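Local coordinates for putative methylthioribose-1-phosphate isomerase (Archaeoglobus fulgidus, PDB 1T5O), which probably catalyses the interconversion of methylthioribose-1-phosphate and methylthioribulose-1-phosphate, an isomerisation step of methionine biosynthesis, at residues G169-A174 against I181-C186; A156-T161 against L202-I207; R134-Y139 against Y262-K267; L197-L202 against V209-D214. All coordinates share one frame; numbering follows the deposited sequence.

In the fold
Followed from the N terminus, the chain opens contact 3 on helix 111-141 and contact 2 in the loop after strand 149-152. Contact 1 then opens and closes over a short connection, from helix 167-176 to strand 182-186. On helix 193-204 contact 4 opens before residues 202-207 close contact 2; the two therefore cross, sharing Leu202, and contact 4 closes on strand 208-212. Contact 3 closes last, on strand 261-264 and the residues after it, and so encloses the other three, while contact 2 encloses contact 1. Contacts 1, 3 and 4 fasten helices to one mixed sheet, and contact 2 ties a loop to a helix end.

Contact 1. Residues G169-A174 against I181-C186; sequences GVVRSA and IRVIAC
Val171 of helix 167-176 meets Ile181 and Val183 on the segment 181-186, in the second half of a beta-alpha-beta crossover that leaves strand 149-152, passes through this helix and returns to the sheet as its neighbouring parallel strand. It is a small example of how a Rossmann-like fold seals a helix onto its sheet with branched aliphatic side chains. The side chains of Val171 and Ile181 cross obliquely, and so do those of Val171 and Val183, so the methyl groups meet at an angle. One branch of Val171 does the work. Its CG1 lies anti to the backbone N (chi1 171°), which carries it outward to the strand, where it stands 4.0 Å from CG2 of Ile181 and equally far, 4.0 Å, from CG2 of Val183. These two residues alternate with Arg182, whose CB points away from the helix, as expected of an extended chain with one face on the helix. Val183 also leans on Leu202 of helix 193-204 and on Thr152 of strand 149-152, which places it in the layer between sheet and helices. All four touching residues are buried. Ile181 divides its branches between two helix residues one turn apart: CG2 serves Val171, whereas CG1 turns to Ala174 and lies 3.9 Å from its CB.

Contact 2. Residues A156-T161 against L202-I207; sequences AGRLAT and LMEDGI
Arg158 reaches from the loop after strand 149-152 to Asp205, just past the end of helix 193-204, and forms a salt bridge with it. At the root, CB points toward the helix end, and CG sits between the backbone N and the carbonyl carbon (chi1 64°), the crowded position; from there the chain runs extended as far as NE. CG packs on the guanidinium of Arg172. CD comes next, 3.7 Å from Asp205 OD2. NE then gives a fairly straight bond to the same oxygen, 3.0 Å from NE to OD2 with an N-H...O angle of 162°, using the syn lone pair. At the tip, NH2 bonds OD1 of Asp205, also at 3.0 Å, from the syn side but somewhat out of the carboxylate plane. The grip is therefore side-on, one nitrogen to each oxygen, with guanidinium and carboxylate only 14° from coplanar. CG of Glu204 lies at the guanidinium edge, 3.5 Å from NH2. Asp205 OD2 has a second partner, the NE of Arg172, so two arginines share one carboxylate, which probably favours its ionised form. A leucine in place of Arg158 would probably leave Asp205 OD1 without its mate and the carboxylate freer to turn, held by Arg172 through OD2. The acceptor stands at a Schellman motif: Ile207 N bonds Leu202 O, Gly206 N bonds Met203 O, and Gly206, with positive phi, is the C-prime residue closing the helix.

Contact 3. Residues R134-Y139 against Y262-K267; sequences RKMGEY and YVAAPK
Met136 lays its terminal methyl over the face of the peptide joining Ala265 to Pro266: CE is 3.3 Å from Pro266 N and 3.4 Å from Ala265 C. The same methyl touches the proline ring, 3.7 Å from CE to Pro266 CD. The sulfur lies over the preceding residues, with SD 3.9 Å from Ala265 N and 4.1 Å from CB of Ala264, which points toward the helix. Ala265 turns its own CB away, so it offers backbone and no side chain to the methionine. The side chain leaves helix 111-141 with CG anti to the backbone N (chi1 176°) and continues extended to SD, then bends at the last torsion (chi3 -62°), which swings CE along the chain toward the proline.

In the mixed sheet of this Rossmann-like fold, strand 261-264 lies between strands 228-231 and 319-322, and the contact falls where it ends and the chain leaves the sheet. Backbone bonds fix that end: Ala264 pairs with Val231, and Ala265 with Ile321. Met136 also packs on Ile321, so it bridges two strands. An alanine in place of Met136 would probably open a gap between helix and strand end, leaving the Ala265-Pro266 peptide without the methyl over its face. The side chain of Pro266 lies about 7 Å from that of Ala47, which is predicted to belong to the substrate-binding site.

Contact 4. Residues L197-L202 against V209-D214; sequences LTCWEL and VTLITD
Cys199 brings the sulfur contacts of this buried interface, pressing SG against the side of Leu211: SG lies 3.6 Å from Leu211 CG and 4.0 Å from its CB. Two residues earlier on the strand, the same sulfur stands 4.1 Å from CG2 of Val209, whose CB points toward the helix. The purely aliphatic contact comes one turn later in the helix, where Leu202 CD1 is 3.9 Å from that CG2 of Val209, the two side chains crossing at about a right angle. Val209 holds CG1 between its backbone N and carbonyl carbon (chi1 64°), which leaves CG2 anti to the N and aimed between Cys199 and Leu202.

Helix 193-204 here connects parallel strands 182-186 and 208-212 in a beta-alpha-beta unit; the short helix and strand axes pass 9.0 Å apart and run nearly antiparallel, at 167°. On the strand side, backbone bonds tie Thr210 to Val183 and Ala185. Although strand 208-212 is outermost in its own chain, Thr210 and Leu211 also pair in parallel with a strand of the second subunit, so the sheet continues across the dimer. Contacts between subunits add to the packing, with Cys199 against Pro299 of the second subunit and Leu211 against Leu289 of that chain.

Contact 1. Residues G169-A174 against I181-C186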
loop_
_atom_site.group_PDB
_atom_site.type_symbol
_atom_site.label_atom_id
_atom_site.label_comp_id
_atom_site.label_asym_id
_atom_site.label_seq_id
_atom_site.Cartn_x
_atom_site.Cartn_y
_atom_site.Cartn_z
ATOM N N GLY A 169 10.117 16.560 12.985
ATOM C CA GLY A 169 10.783 17.612 13.734
ATOM C C GLY A 169 11.084 17.063 15.131
ATOM O O GLY A 169 12.085 17.436 15.762
ATOM N N VAL A 170 10.218 16.174 15.615
ATOM C CA VAL A 170 10.410 15.545 16.937
ATOM C C VAL A 170 11.616 14.610 16.867
ATOM O O VAL A 170 12.406 14.500 17.815
ATOM C CB VAL A 170 9.160 14.733 17.351
ATOM C CG1 VAL A 170 9.475 13.844 18.566
ATOM C CG2 VAL A 170 7.995 15.698 17.686
ATOM N N VAL A 171 11.747 13.927 15.746
ATOM C CA VAL A 171 12.881 13.051 15.520
ATOM C C VAL A 171 14.125 13.944 15.417
ATOM O O VAL A 171 15.128 13.667 16.075
ATOM C CB VAL A 171 12.726 12.225 14.218
ATOM C CG1 VAL A 171 14.027 11.501 13.898
ATOM C CG2 VAL A 171 11.614 11.184 14.382
ATOM N N ARG A 172 14.070 15.030 14.637
ATOM C CA ARG A 172 15.267 15.885 14.548
ATOM C C ARG A 172 15.675 16.442 15.907
ATOM O O ARG A 172 16.865 16.501 16.222
ATOM C CB ARG A 172 15.084 17.046 13.554
ATOM C CG ARG A 172 14.976 16.579 12.111
ATOM C CD ARG A 172 15.037 17.725 11.095
ATOM N NE ARG A 172 15.106 17.159 9.750
ATOM C CZ ARG A 172 14.056 16.761 9.043
ATOM N NH1 ARG A 172 12.828 16.882 9.541
ATOM N NH2 ARG A 172 14.239 16.192 7.857
ATOM N N SER A 173 14.718 16.838 16.741
ATOM C CA SER A 173 15.104 17.371 18.044
ATOM C C SER A 173 15.782 16.318 18.925
ATOM O O SER A 173 16.736 16.637 19.658
ATOM C CB SER A 173 13.898 17.960 18.776
ATOM O OG SER A 173 13.399 19.084 18.061
ATOM N N ALA A 174 15.314 15.068 18.861
ATOM C CA ALA A 174 15.937 14.035 19.670
ATOM C C ALA A 174 17.341 13.705 19.157
ATOM O O ALA A 174 18.253 13.441 19.949
ATOM C CB ALA A 174 15.073 12.774 19.702
ATOM N N ILE A 181 18.396 7.751 17.043
ATOM C CA ILE A 181 17.030 7.456 16.636
ATOM C C ILE A 181 17.054 6.961 15.187
ATOM O O ILE A 181 17.749 7.521 14.348
ATOM C CB ILE A 181 16.093 8.734 16.714
ATOM C CG1 ILE A 181 16.082 9.324 18.134
ATOM C CG2 ILE A 181 14.641 8.359 16.299
ATOM C CD1 ILE A 181 15.505 8.405 19.173
ATOM N N ARG A 182 16.302 5.906 14.901
ATOM C CA ARG A 182 16.196 5.378 13.545
ATOM C C ARG A 182 14.712 5.447 13.160
ATOM O O ARG A 182 13.830 5.367 14.018
ATOM C CB ARG A 182 16.660 3.928 13.488
ATOM C CG ARG A 182 18.143 3.730 13.759
ATOM C CD ARG A 182 18.504 2.275 13.523
ATOM N NE ARG A 182 18.842 1.563 14.744
ATOM C CZ ARG A 182 18.116 1.576 15.858
ATOM N NH1 ARG A 182 16.989 2.282 15.919
ATOM N NH2 ARG A 182 18.515 0.880 16.919
ATOM N N VAL A 183 14.433 5.584 11.876
ATOM C CA VAL A 183 13.042 5.701 11.445
ATOM C C VAL A 183 12.625 4.610 10.474
ATOM O O VAL A 183 13.421 4.187 9.632
ATOM C CB VAL A 183 12.819 7.073 10.747
ATOM C CG1 VAL A 183 11.410 7.165 10.120
ATOM C CG2 VAL A 183 13.044 8.205 11.768
ATOM N N ILE A 184 11.391 4.133 10.619
ATOM C CA ILE A 184 10.867 3.194 9.652
ATOM C C ILE A 184 9.755 4.005 8.991
ATOM O O ILE A 184 8.828 4.447 9.654
ATOM C CB ILE A 184 10.317 1.936 10.300
ATOM C CG1 ILE A 184 11.490 1.099 10.841
ATOM C CG2 ILE A 184 9.479 1.132 9.259
ATOM C CD1 ILE A 184 11.057 -0.143 11.600
ATOM N N ALA A 185 9.838 4.184 7.678
ATOM C CA ALA A 185 8.850 4.980 6.953
ATOM C C ALA A 185 7.959 4.170 6.021
ATOM O O ALA A 185 8.459 3.412 5.184
ATOM C CB ALA A 185 9.569 6.064 6.136
ATOM N N CYS A 186 6.645 4.337 6.155
ATOM C CA CYS A 186 5.694 3.665 5.265
ATOM C C CYS A 186 5.660 4.415 3.945
ATOM O O CYS A 186 5.589 5.644 3.952
ATOM C CB CYS A 186 4.304 3.667 5.898
ATOM S SG CYS A 186 4.295 2.583 7.315
#

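Contact 2. Residues A156-T161 against L202-I207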
loop_
_atom_site.group_PDB
_atom_site.type_symbol
_atom_site.label_atom_id
_atom_site.label_comp_id
_atom_site.label_asym_id
_atom_site.label_seq_id
_atom_site.Cartn_x
_atom_site.Cartn_y
_atom_site.Cartn_z
ATOM N N ALA A 156 5.411 14.262 7.432
ATOM C CA ALA A 156 5.204 15.381 8.347
ATOM C C ALA A 156 6.610 15.869 8.733
ATOM O O ALA A 156 7.015 15.824 9.896
ATOM C CB ALA A 156 4.425 14.897 9.587
ATOM N N GLY A 157 7.351 16.309 7.721
ATOM C CA GLY A 157 8.705 16.772 7.929
ATOM C C GLY A 157 8.956 18.193 7.462
ATOM O O GLY A 157 8.026 18.999 7.363
ATOM N N ARG A 158 10.218 18.490 7.146
ATOM C CA ARG A 158 10.611 19.835 6.748
ATOM C C ARG A 158 10.170 20.233 5.348
ATOM O O ARG A 158 10.205 21.411 5.002
ATOM C CB ARG A 158 12.140 20.027 6.916
ATOM C CG ARG A 158 13.059 19.144 6.028
ATOM C CD ARG A 158 14.520 19.525 6.328
ATOM N NE ARG A 158 15.556 18.776 5.610
ATOM C CZ ARG A 158 15.908 18.972 4.342
ATOM N NH1 ARG A 158 15.305 19.892 3.604
ATOM N NH2 ARG A 158 16.912 18.269 3.823
ATOM N N LEU A 159 9.749 19.277 4.534
ATOM C CA LEU A 159 9.286 19.649 3.214
ATOM C C LEU A 159 7.840 20.162 3.327
ATOM O O LEU A 159 7.445 21.082 2.602
ATOM C CB LEU A 159 9.387 18.456 2.249
ATOM C CG LEU A 159 10.833 18.069 1.888
ATOM C CD1 LEU A 159 10.854 16.769 1.077
ATOM C CD2 LEU A 159 11.497 19.206 1.110
ATOM N N ALA A 160 7.092 19.600 4.287
ATOM C CA ALA A 160 5.693 19.942 4.542
ATOM C C ALA A 160 5.530 21.221 5.387
ATOM O O ALA A 160 4.412 21.733 5.573
ATOM C CB ALA A 160 5.008 18.767 5.239
ATOM N N THR A 161 6.633 21.718 5.930
ATOM C CA THR A 161 6.583 22.931 6.720
ATOM C C THR A 161 7.627 23.851 6.114
ATOM O O THR A 161 8.168 23.530 5.055
ATOM C CB THR A 161 6.888 22.632 8.200
ATOM O OG1 THR A 161 8.167 21.997 8.313
ATOM C CG2 THR A 161 5.828 21.709 8.774
ATOM N N LEU A 202 15.128 12.546 5.234
ATOM C CA LEU A 202 15.832 11.941 6.352
ATOM C C LEU A 202 17.236 11.528 5.892
ATOM O O LEU A 202 18.228 11.761 6.590
ATOM C CB LEU A 202 15.054 10.730 6.904
ATOM C CG LEU A 202 13.755 11.094 7.655
ATOM C CD1 LEU A 202 12.980 9.839 8.026
ATOM C CD2 LEU A 202 14.096 11.887 8.887
ATOM N N MET A 203 17.341 10.925 4.716
ATOM C CA MET A 203 18.672 10.535 4.261
ATOM C C MET A 203 19.536 11.773 4.017
ATOM O O MET A 203 20.748 11.757 4.248
ATOM C CB MET A 203 18.575 9.701 2.979
ATOM C CG MET A 203 18.036 8.317 3.229
ATOM S SD MET A 203 17.707 7.399 1.740
ATOM C CE MET A 203 19.479 7.197 1.106
ATOM N N GLU A 204 18.911 12.850 3.570
ATOM C CA GLU A 204 19.638 14.083 3.278
ATOM C C GLU A 204 20.242 14.626 4.576
ATOM O O GLU A 204 21.363 15.146 4.592
ATOM C CB GLU A 204 18.666 15.091 2.626
ATOM C CG GLU A 204 19.284 16.366 2.103
ATOM C CD GLU A 204 20.083 16.169 0.810
ATOM O OE1 GLU A 204 20.110 15.047 0.273
ATOM O OE2 GLU A 204 20.677 17.153 0.334
ATOM N N ASP A 205 19.519 14.453 5.683
ATOM C CA ASP A 205 19.976 14.929 6.986
ATOM C C ASP A 205 20.738 13.898 7.817
ATOM O O ASP A 205 21.050 14.142 8.985
ATOM C CB ASP A 205 18.773 15.479 7.784
ATOM C CG ASP A 205 18.079 16.602 7.064
ATOM O OD1 ASP A 205 18.585 17.027 5.984
ATOM O OD2 ASP A 205 17.025 17.064 7.550
ATOM N N GLY A 206 21.036 12.742 7.230
ATOM C CA GLY A 206 21.787 11.722 7.940
ATOM C C GLY A 206 21.039 10.966 9.018
ATOM O O GLY A 206 21.639 10.472 9.971
ATOM N N ILE A 207 19.720 10.878 8.898
ATOM C CA ILE A 207 18.942 10.125 9.877
ATOM C C ILE A 207 18.615 8.755 9.278
ATOM O O ILE A 207 18.111 8.686 8.159
ATOM C CB ILE A 207 17.663 10.898 10.232
ATOM C CG1 ILE A 207 18.088 12.248 10.844
ATOM C CG2 ILE A 207 16.800 10.080 11.173
ATOM C CD1 ILE A 207 16.973 13.121 11.379
#

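Contact 3. Residues R134-Y139 against Y262-K267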
loop_
_atom_site.group_PDB
_atom_site.type_symbol
_atom_site.label_atom_id
_atom_site.label_comp_id
_atom_site.label_asym_id
_atom_site.label_seq_id
_atom_site.Cartn_x
_atom_site.Cartn_y
_atom_site.Cartn_z
ATOM N N ARG A 134 10.292 23.796 16.104
ATOM C CA ARG A 134 11.424 23.508 16.996
ATOM C C ARG A 134 10.930 23.384 18.447
ATOM O O ARG A 134 11.393 22.533 19.210
ATOM C CB ARG A 134 12.484 24.625 16.948
ATOM C CG ARG A 134 13.308 24.745 15.662
ATOM C CD ARG A 134 14.466 25.684 15.987
ATOM N NE ARG A 134 15.076 26.378 14.861
ATOM C CZ ARG A 134 15.241 27.698 14.824
ATOM N NH1 ARG A 134 14.838 28.448 15.841
ATOM N NH2 ARG A 134 15.800 28.273 13.775
ATOM N N LYS A 135 10.000 24.252 18.839
ATOM C CA LYS A 135 9.479 24.204 20.211
ATOM C C LYS A 135 8.703 22.875 20.391
ATOM O O LYS A 135 8.877 22.162 21.391
ATOM C CB LYS A 135 8.563 25.412 20.466
ATOM C CG LYS A 135 8.045 25.461 21.881
ATOM C CD LYS A 135 7.462 26.820 22.238
ATOM C CE LYS A 135 7.543 27.062 23.750
ATOM N NZ LYS A 135 6.821 28.325 24.116
ATOM N N MET A 136 7.853 22.563 19.409
ATOM C CA MET A 136 7.069 21.314 19.410
ATOM C C MET A 136 8.038 20.125 19.459
ATOM O O MET A 136 7.824 19.136 20.178
ATOM C CB MET A 136 6.230 21.218 18.128
ATOM C CG MET A 136 5.453 19.929 17.984
ATOM S SD MET A 136 4.725 19.835 16.310
ATOM C CE MET A 136 3.732 21.165 16.353
ATOM N N GLY A 137 9.101 20.235 18.674
ATOM C CA GLY A 137 10.117 19.205 18.625
ATOM C C GLY A 137 10.775 18.923 19.974
ATOM O O GLY A 137 10.969 17.746 20.335
ATOM N N GLU A 138 11.145 19.989 20.691
ATOM C CA GLU A 138 11.774 19.879 22.002
ATOM C C GLU A 138 10.836 19.178 22.982
ATOM O O GLU A 138 11.274 18.346 23.769
ATOM C CB GLU A 138 12.129 21.265 22.548
ATOM C CG GLU A 138 13.249 21.945 21.792
ATOM C CD GLU A 138 14.582 21.909 22.528
ATOM O OE1 GLU A 138 15.126 20.801 22.788
ATOM O OE2 GLU A 138 15.091 23.016 22.847
ATOM N N TYR A 139 9.561 19.544 22.950
ATOM C CA TYR A 139 8.568 18.902 23.812
ATOM C C TYR A 139 8.452 17.434 23.434
ATOM O O TYR A 139 8.460 16.578 24.299
ATOM C CB TYR A 139 7.209 19.554 23.656
ATOM C CG TYR A 139 7.049 20.836 24.392
ATOM C CD1 TYR A 139 6.628 21.996 23.724
ATOM C CD2 TYR A 139 7.223 20.895 25.776
ATOM C CE1 TYR A 139 6.376 23.178 24.425
ATOM C CE2 TYR A 139 6.970 22.079 26.481
ATOM C CZ TYR A 139 6.544 23.213 25.794
ATOM O OH TYR A 139 6.276 24.389 26.477
ATOM N N TYR A 262 1.906 8.654 18.705
ATOM C CA TYR A 262 1.878 10.098 18.908
ATOM C C TYR A 262 1.495 10.869 17.660
ATOM O O TYR A 262 1.834 10.469 16.549
ATOM C CB TYR A 262 3.265 10.578 19.384
ATOM C CG TYR A 262 3.683 9.965 20.692
ATOM C CD1 TYR A 262 2.928 10.173 21.852
ATOM C CD2 TYR A 262 4.836 9.159 20.773
ATOM C CE1 TYR A 262 3.305 9.602 23.046
ATOM C CE2 TYR A 262 5.227 8.568 21.983
ATOM C CZ TYR A 262 4.462 8.796 23.107
ATOM O OH TYR A 262 4.839 8.261 24.303
ATOM N N VAL A 263 0.777 11.969 17.856
ATOM C CA VAL A 263 0.408 12.835 16.745
ATOM C C VAL A 263 1.044 14.204 17.043
ATOM O O VAL A 263 0.789 14.818 18.085
ATOM C CB VAL A 263 -1.134 13.012 16.611
ATOM C CG1 VAL A 263 -1.403 14.031 15.534
ATOM C CG2 VAL A 263 -1.808 11.666 16.250
ATOM N N ALA A 264 1.893 14.665 16.143
ATOM C CA ALA A 264 2.553 15.952 16.341
ATOM C C ALA A 264 1.820 16.995 15.497
ATOM O O ALA A 264 1.748 16.865 14.274
ATOM C CB ALA A 264 4.041 15.850 15.904
ATOM N N ALA A 265 1.265 18.023 16.137
ATOM C CA ALA A 265 0.564 19.075 15.375
ATOM C C ALA A 265 0.438 20.327 16.193
ATOM O O ALA A 265 0.176 20.253 17.382
ATOM C CB ALA A 265 -0.830 18.617 14.960
ATOM N N PRO A 266 0.579 21.502 15.551
ATOM C CA PRO A 266 0.468 22.772 16.271
ATOM C C PRO A 266 -0.970 23.112 16.606
ATOM O O PRO A 266 -1.904 22.526 16.067
ATOM C CB PRO A 266 1.094 23.785 15.306
ATOM C CG PRO A 266 0.672 23.267 13.980
ATOM C CD PRO A 266 0.848 21.732 14.115
ATOM N N LYS A 267 -1.132 24.062 17.525
ATOM C CA LYS A 267 -2.451 24.501 17.970
ATOM C C LYS A 267 -3.385 24.806 16.803
ATOM O O LYS A 267 -4.569 24.448 16.827
ATOM C CB LYS A 267 -2.312 25.755 18.866
ATOM C CG LYS A 267 -3.649 26.358 19.341
ATOM C CD LYS A 267 -3.403 27.477 20.382
ATOM C CE LYS A 267 -4.704 28.137 20.794
ATOM N NZ LYS A 267 -4.451 29.139 21.875
#

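Contact 4. Residues L197-L202 against V209-D214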
loop_
_atom_site.group_PDB
_atom_site.type_symbol
_atom_site.label_atom_id
_atom_site.label_comp_id
_atom_site.label_asym_id
_atom_site.label_seq_id
_atom_site.Cartn_x
_atom_site.Cartn_y
_atom_site.Cartn_z
ATOM N N LEU A 197 9.311 11.579 -0.377
ATOM C CA LEU A 197 9.680 12.730 0.427
ATOM C C LEU A 197 10.323 12.431 1.780
ATOM O O LEU A 197 11.392 12.943 2.081
ATOM C CB LEU A 197 8.432 13.608 0.595
ATOM C CG LEU A 197 7.677 13.880 -0.732
ATOM C CD1 LEU A 197 6.438 14.773 -0.513
ATOM C CD2 LEU A 197 8.614 14.579 -1.733
ATOM N N THR A 198 9.686 11.594 2.589
ATOM C CA THR A 198 10.239 11.311 3.901
ATOM C C THR A 198 11.603 10.643 3.846
ATOM O O THR A 198 12.514 11.034 4.585
ATOM C CB THR A 198 9.260 10.452 4.716
ATOM O OG1 THR A 198 8.119 11.253 5.012
ATOM C CG2 THR A 198 9.887 9.955 6.000
ATOM N N CYS A 199 11.759 9.641 2.985
ATOM C CA CYS A 199 13.044 8.980 2.907
ATOM C C CYS A 199 14.125 9.966 2.411
ATOM O O CYS A 199 15.273 9.901 2.840
ATOM C CB CYS A 199 12.971 7.743 2.006
ATOM S SG CYS A 199 12.051 6.321 2.728
ATOM N N TRP A 200 13.745 10.858 1.504
ATOM C CA TRP A 200 14.678 11.839 0.976
ATOM C C TRP A 200 15.175 12.803 2.055
ATOM O O TRP A 200 16.388 12.919 2.300
ATOM C CB TRP A 200 14.033 12.644 -0.157
ATOM C CG TRP A 200 15.031 13.571 -0.822
ATOM C CD1 TRP A 200 15.928 13.244 -1.820
ATOM C CD2 TRP A 200 15.337 14.927 -0.438
ATOM N NE1 TRP A 200 16.765 14.312 -2.058
ATOM C CE2 TRP A 200 16.427 15.351 -1.228
ATOM C CE3 TRP A 200 14.792 15.815 0.505
ATOM C CZ2 TRP A 200 16.994 16.632 -1.108
ATOM C CZ3 TRP A 200 15.358 17.099 0.628
ATOM C CH2 TRP A 200 16.451 17.488 -0.177
ATOM N N GLU A 201 14.251 13.484 2.725
ATOM C CA GLU A 201 14.691 14.441 3.733
ATOM C C GLU A 201 15.420 13.804 4.911
ATOM O O GLU A 201 16.281 14.449 5.510
ATOM C CB GLU A 201 13.531 15.320 4.226
ATOM C CG GLU A 201 12.434 14.599 5.026
ATOM C CD GLU A 201 11.467 15.587 5.628
ATOM O OE1 GLU A 201 11.751 16.128 6.713
ATOM O OE2 GLU A 201 10.427 15.867 4.994
ATOM N N LEU A 202 15.128 12.546 5.234
ATOM C CA LEU A 202 15.832 11.941 6.352
ATOM C C LEU A 202 17.236 11.528 5.892
ATOM O O LEU A 202 18.228 11.761 6.590
ATOM C CB LEU A 202 15.054 10.730 6.904
ATOM C CG LEU A 202 13.755 11.094 7.655
ATOM C CD1 LEU A 202 12.980 9.839 8.026
ATOM C CD2 LEU A 202 14.096 11.887 8.887
ATOM N N VAL A 209 16.888 5.566 8.057
ATOM C CA VAL A 209 15.510 5.298 7.655
ATOM C C VAL A 209 15.440 4.024 6.812
ATOM O O VAL A 209 16.302 3.766 5.950
ATOM C CB VAL A 209 14.890 6.489 6.846
ATOM C CG1 VAL A 209 15.654 6.688 5.521
ATOM C CG2 VAL A 209 13.364 6.218 6.564
ATOM N N THR A 210 14.422 3.215 7.094
ATOM C CA THR A 210 14.159 1.988 6.354
ATOM C C THR A 210 12.735 2.139 5.788
ATOM O O THR A 210 11.804 2.518 6.507
ATOM C CB THR A 210 14.252 0.749 7.274
ATOM O OG1 THR A 210 15.541 0.731 7.883
ATOM C CG2 THR A 210 14.072 -0.546 6.479
ATOM N N LEU A 211 12.600 1.842 4.502
ATOM C CA LEU A 211 11.358 1.967 3.726
ATOM C C LEU A 211 10.616 0.647 3.698
ATOM O O LEU A 211 11.211 -0.398 3.427
ATOM C CB LEU A 211 11.713 2.335 2.282
ATOM C CG LEU A 211 10.853 3.201 1.343
ATOM C CD1 LEU A 211 11.043 2.728 -0.056
ATOM C CD2 LEU A 211 9.401 3.203 1.716
ATOM N N ILE A 212 9.313 0.695 3.971
ATOM C CA ILE A 212 8.471 -0.515 3.955
ATOM C C ILE A 212 7.174 -0.131 3.315
ATOM O O ILE A 212 6.897 1.057 3.153
ATOM C CB ILE A 212 8.099 -1.029 5.376
ATOM C CG1 ILE A 212 7.338 0.052 6.186
ATOM C CG2 ILE A 212 9.332 -1.442 6.111
ATOM C CD1 ILE A 212 6.763 -0.498 7.518
ATOM N N THR A 213 6.391 -1.131 2.920
ATOM C CA THR A 213 5.089 -0.861 2.348
ATOM C C THR A 213 4.172 -0.515 3.557
ATOM O O THR A 213 4.514 -0.816 4.715
ATOM C CB THR A 213 4.598 -2.133 1.603
ATOM O OG1 THR A 213 3.501 -1.806 0.769
ATOM C CG2 THR A 213 4.177 -3.170 2.560
ATOM N N ASP A 214 3.027 0.113 3.309
ATOM C CA ASP A 214 2.100 0.446 4.409
ATOM C C ASP A 214 1.579 -0.806 5.107
ATOM O O ASP A 214 1.421 -0.840 6.339
ATOM C CB ASP A 214 0.894 1.261 3.876
ATOM C CG ASP A 214 1.329 2.447 3.055
ATOM O OD1 ASP A 214 2.330 3.071 3.446
ATOM O OD2 ASP A 214 0.673 2.758 2.035
#